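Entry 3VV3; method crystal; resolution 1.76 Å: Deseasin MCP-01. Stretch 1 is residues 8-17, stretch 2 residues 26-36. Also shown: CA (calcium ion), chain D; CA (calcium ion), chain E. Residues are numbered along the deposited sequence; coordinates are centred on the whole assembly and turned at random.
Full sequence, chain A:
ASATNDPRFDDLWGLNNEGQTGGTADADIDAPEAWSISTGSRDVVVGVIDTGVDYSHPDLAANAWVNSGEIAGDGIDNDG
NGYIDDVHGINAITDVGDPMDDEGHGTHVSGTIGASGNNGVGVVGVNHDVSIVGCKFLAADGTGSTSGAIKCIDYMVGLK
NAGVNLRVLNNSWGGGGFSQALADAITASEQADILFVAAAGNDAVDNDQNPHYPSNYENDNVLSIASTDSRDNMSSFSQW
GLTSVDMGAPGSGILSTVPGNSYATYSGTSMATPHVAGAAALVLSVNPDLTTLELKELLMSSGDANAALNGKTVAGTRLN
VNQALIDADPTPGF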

# COMPACT_ATOMS: atom_id res chain seq x y z
N ARG A 8 -4.49 21.11 -9.49
CA ARG A 8 -3.88 20.48 -8.33
C ARG A 8 -2.35 20.58 -8.35
O ARG A 8 -1.67 19.94 -7.54
CB ARG A 8 -4.29 19.00 -8.23
CG ARG A 8 -5.79 18.75 -8.10
CD ARG A 8 -6.37 19.32 -6.80
NE ARG A 8 -5.81 18.71 -5.59
CZ ARG A 8 -6.28 17.60 -5.02
NH1 ARG A 8 -7.31 16.96 -5.54
NH2 ARG A 8 -5.71 17.14 -3.91
N PHE A 9 -1.82 21.39 -9.25
CA PHE A 9 -0.37 21.48 -9.39
C PHE A 9 0.37 21.74 -8.08
O PHE A 9 1.42 21.15 -7.85
CB PHE A 9 0.08 22.54 -10.40
CG PHE A 9 1.57 22.54 -10.60
CD1 PHE A 9 2.17 21.57 -11.39
CD2 PHE A 9 2.38 23.46 -9.95
CE1 PHE A 9 3.54 21.54 -11.55
CE2 PHE A 9 3.75 23.44 -10.11
CZ PHE A 9 4.34 22.47 -10.92
N ASP A 10 -0.15 22.64 -7.26
CA ASP A 10 0.56 23.05 -6.05
C ASP A 10 0.71 21.93 -5.01
O ASP A 10 1.52 22.05 -4.09
CB ASP A 10 -0.11 24.28 -5.42
CG ASP A 10 0.11 25.55 -6.23
OD1 ASP A 10 0.96 25.54 -7.14
OD2 ASP A 10 -0.58 26.55 -5.95
N ASP A 11 -0.06 20.86 -5.15
CA ASP A 11 0.04 19.72 -4.24
C ASP A 11 1.17 18.78 -4.65
O ASP A 11 1.54 17.87 -3.89
CB ASP A 11 -1.29 18.95 -4.21
CG ASP A 11 -2.40 19.73 -3.55
OD1 ASP A 11 -2.11 20.44 -2.57
OD2 ASP A 11 -3.55 19.66 -4.02
N LEU A 12 1.71 18.99 -5.85
CA LEU A 12 2.77 18.14 -6.39
C LEU A 12 4.17 18.60 -5.96
O LEU A 12 4.95 19.09 -6.76
CB LEU A 12 2.67 18.10 -7.93
CG LEU A 12 1.32 17.59 -8.43
CD1 LEU A 12 1.21 17.69 -9.95
CD2 LEU A 12 1.05 16.14 -7.96
N TRP A 13 4.49 18.41 -4.68
CA TRP A 13 5.75 18.92 -4.17
C TRP A 13 6.95 18.26 -4.86
O TRP A 13 8.00 18.88 -5.04
CB TRP A 13 5.82 18.72 -2.64
CG TRP A 13 5.95 17.28 -2.25
CD1 TRP A 13 4.94 16.43 -1.89
CD2 TRP A 13 7.15 16.52 -2.21
NE1 TRP A 13 5.46 15.18 -1.61
CE2 TRP A 13 6.81 15.21 -1.80
CE3 TRP A 13 8.49 16.82 -2.47
CZ2 TRP A 13 7.77 14.21 -1.65
CZ3 TRP A 13 9.44 15.83 -2.32
CH2 TRP A 13 9.07 14.53 -1.91
N GLY A 14 6.80 17.00 -5.26
CA GLY A 14 7.88 16.28 -5.91
C GLY A 14 8.34 16.94 -7.20
O GLY A 14 9.51 16.86 -7.57
N LEU A 15 7.40 17.59 -7.88
CA LEU A 15 7.72 18.27 -9.14
C LEU A 15 8.23 19.68 -8.86
O LEU A 15 9.18 20.18 -9.49
CB LEU A 15 6.49 18.33 -10.05
CG LEU A 15 5.82 17.01 -10.43
CD1 LEU A 15 4.68 17.25 -11.41
CD2 LEU A 15 6.85 16.05 -11.04
N ASN A 16 7.59 20.33 -7.89
CA ASN A 16 7.96 21.68 -7.50
C ASN A 16 7.64 21.91 -6.02
O ASN A 16 6.49 21.86 -5.62
CB ASN A 16 7.22 22.70 -8.36
CG ASN A 16 7.70 24.12 -8.12
OD1 ASN A 16 6.96 24.97 -7.62
ND2 ASN A 16 8.95 24.39 -8.48
N ASN A 17 8.68 22.14 -5.23
CA ASN A 17 8.55 22.27 -3.79
C ASN A 17 8.99 23.67 -3.37
O ASN A 17 10.15 24.04 -3.56
CB ASN A 17 9.44 21.22 -3.11
CG ASN A 17 9.14 21.04 -1.63
OD1 ASN A 17 8.40 21.82 -1.02
ND2 ASN A 17 9.72 20.00 -1.04
N ASP A 26 12.74 23.59 -2.54
CA ASP A 26 13.68 23.00 -3.51
C ASP A 26 14.03 21.52 -3.31
O ASP A 26 14.90 20.99 -4.00
CB ASP A 26 14.96 23.83 -3.69
CG ASP A 26 15.59 23.59 -5.06
OD1 ASP A 26 14.83 23.48 -6.03
OD2 ASP A 26 16.83 23.49 -5.15
N ALA A 27 13.36 20.87 -2.36
CA ALA A 27 13.45 19.42 -2.25
C ALA A 27 12.47 18.86 -3.28
O ALA A 27 11.33 18.55 -2.97
CB ALA A 27 13.08 18.95 -0.86
N ASP A 28 12.93 18.79 -4.53
CA ASP A 28 12.08 18.42 -5.65
C ASP A 28 12.96 18.08 -6.84
O ASP A 28 14.19 18.16 -6.76
CB ASP A 28 11.08 19.54 -5.99
CG ASP A 28 11.76 20.85 -6.40
OD1 ASP A 28 12.71 20.79 -7.21
OD2 ASP A 28 11.34 21.92 -5.91
N ILE A 29 12.34 17.69 -7.95
CA ILE A 29 13.11 17.24 -9.11
C ILE A 29 13.31 18.35 -10.14
O ILE A 29 13.83 18.10 -11.23
CB ILE A 29 12.47 15.98 -9.77
CG1 ILE A 29 11.16 16.33 -10.50
CG2 ILE A 29 12.26 14.89 -8.73
CD1 ILE A 29 10.58 15.17 -11.32
N ASP A 30 12.91 19.57 -9.79
CA ASP A 30 13.07 20.72 -10.69
C ASP A 30 12.34 20.51 -12.02
O ASP A 30 12.90 20.77 -13.09
CB ASP A 30 14.56 21.02 -10.96
CG ASP A 30 15.23 21.79 -9.82
OD1 ASP A 30 14.53 22.40 -8.99
OD2 ASP A 30 16.48 21.79 -9.76
N ALA A 31 11.09 20.05 -11.95
CA ALA A 31 10.32 19.78 -13.16
C ALA A 31 10.00 21.03 -13.99
O ALA A 31 10.13 21.00 -15.21
CB ALA A 31 9.04 19.01 -12.83
N PRO A 32 9.56 22.13 -13.34
CA PRO A 32 9.23 23.31 -14.16
C PRO A 32 10.44 23.83 -14.93
O PRO A 32 10.31 24.29 -16.06
CB PRO A 32 8.77 24.34 -13.12
CG PRO A 32 8.27 23.49 -11.96
CD PRO A 32 9.23 22.33 -11.92
N GLU A 33 11.61 23.75 -14.32
CA GLU A 33 12.83 24.14 -15.01
C GLU A 33 13.06 23.21 -16.20
O GLU A 33 13.34 23.66 -17.31
CB GLU A 33 14.02 24.12 -14.04
CG GLU A 33 13.99 25.22 -12.98
CD GLU A 33 13.07 24.95 -11.79
OE1 GLU A 33 12.41 23.88 -11.74
OE2 GLU A 33 13.01 25.83 -10.89
N ALA A 34 12.92 21.90 -15.97
CA ALA A 34 13.12 20.94 -17.04
C ALA A 34 12.15 21.19 -18.19
O ALA A 34 12.50 21.02 -19.37
CB ALA A 34 12.97 19.50 -16.51
N TRP A 35 10.93 21.60 -17.86
CA TRP A 35 9.91 21.80 -18.88
C TRP A 35 10.23 22.95 -19.83
O TRP A 35 9.59 23.08 -20.87
CB TRP A 35 8.53 21.98 -18.24
CG TRP A 35 8.03 20.74 -17.57
CD1 TRP A 35 8.38 19.45 -17.87
CD2 TRP A 35 7.10 20.66 -16.49
NE1 TRP A 35 7.72 18.57 -17.04
CE2 TRP A 35 6.93 19.29 -16.18
CE3 TRP A 35 6.39 21.61 -15.74
CZ2 TRP A 35 6.07 18.85 -15.18
CZ3 TRP A 35 5.54 21.18 -14.75
CH2 TRP A 35 5.39 19.80 -14.47
N SER A 36 11.21 23.77 -19.49
CA SER A 36 11.63 24.82 -20.41
C SER A 36 12.41 24.21 -21.58
O SER A 36 12.53 24.81 -22.65
CB SER A 36 12.48 25.88 -19.69
OG SER A 36 13.74 25.36 -19.31
CA CA D . 12.92 23.41 -7.30
CA CA E . 16.68 22.95 -7.60
O HOH W 1 11.70 24.74 -5.85
O HOH W 2 13.38 25.43 -8.33
O HOH W 3 11.23 23.27 -9.25
O HOH W 4 16.28 25.00 -8.43
O HOH W 5 18.87 24.05 -8.04

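The most unusual feature of this contact is that a calcium-binding carboxylate also ties the two stretches together. Asp28 chelates the chain D calcium through both oxygens, OD1 and OD2 each lying 2.6 Å from the ion, while OD2 also accepts a hydrogen bond from the backbone of stretch 1, Asn17 N to Asp28 OD2 at 2.8 Å. Asp26 and Asp30 complete the protein share of this site and bridge to the chain E calcium, so that Asp26 OD1 and Asp30 OD1 can approach to 3.2 Å because both bind metal. Stretch 1 reaches the chain D ion indirectly, through water 1, a calcium ligand that donates to Asn17 O at 2.9 Å.

The backbones are joined by three further hydrogen bonds. Asp26 N donates to Asn17 O (2.8 Å, nearly linear), Ile29 N to Gly14 O (3.0 Å), and Ala31 N to Leu15 O (3.1 Å). The last uses an amide in the first turn of the helix that begins at Ala31, where NH groups lack acceptors within the helix. The Asn17 side chain points toward stretch 2 and adds a fifth bond, from ND2 to Ala27 O at 2.9 Å. The same carbonyl lies near the plane of the Trp13 ring, at its edge, with Trp13 CE3 3.4 Å from Ala27 O.

Beyond this polar region the contact turns apolar. Leu15 is the most extensively covered residue: its CD2 meets Ile29 CD1 at 3.8 Å, its CB meets Ala31 CB at 3.8 Å, and its CD1 lies 4.0 Å from Trp35 CH2, at the indole edge. Phe9, from the 3-10 segment, packs against the same indole, with Phe9 CE1 3.8 Å from Trp35 CZ3, and its ring edge meets Pro32, Phe9 CZ to Pro32 CG being 4.2 Å.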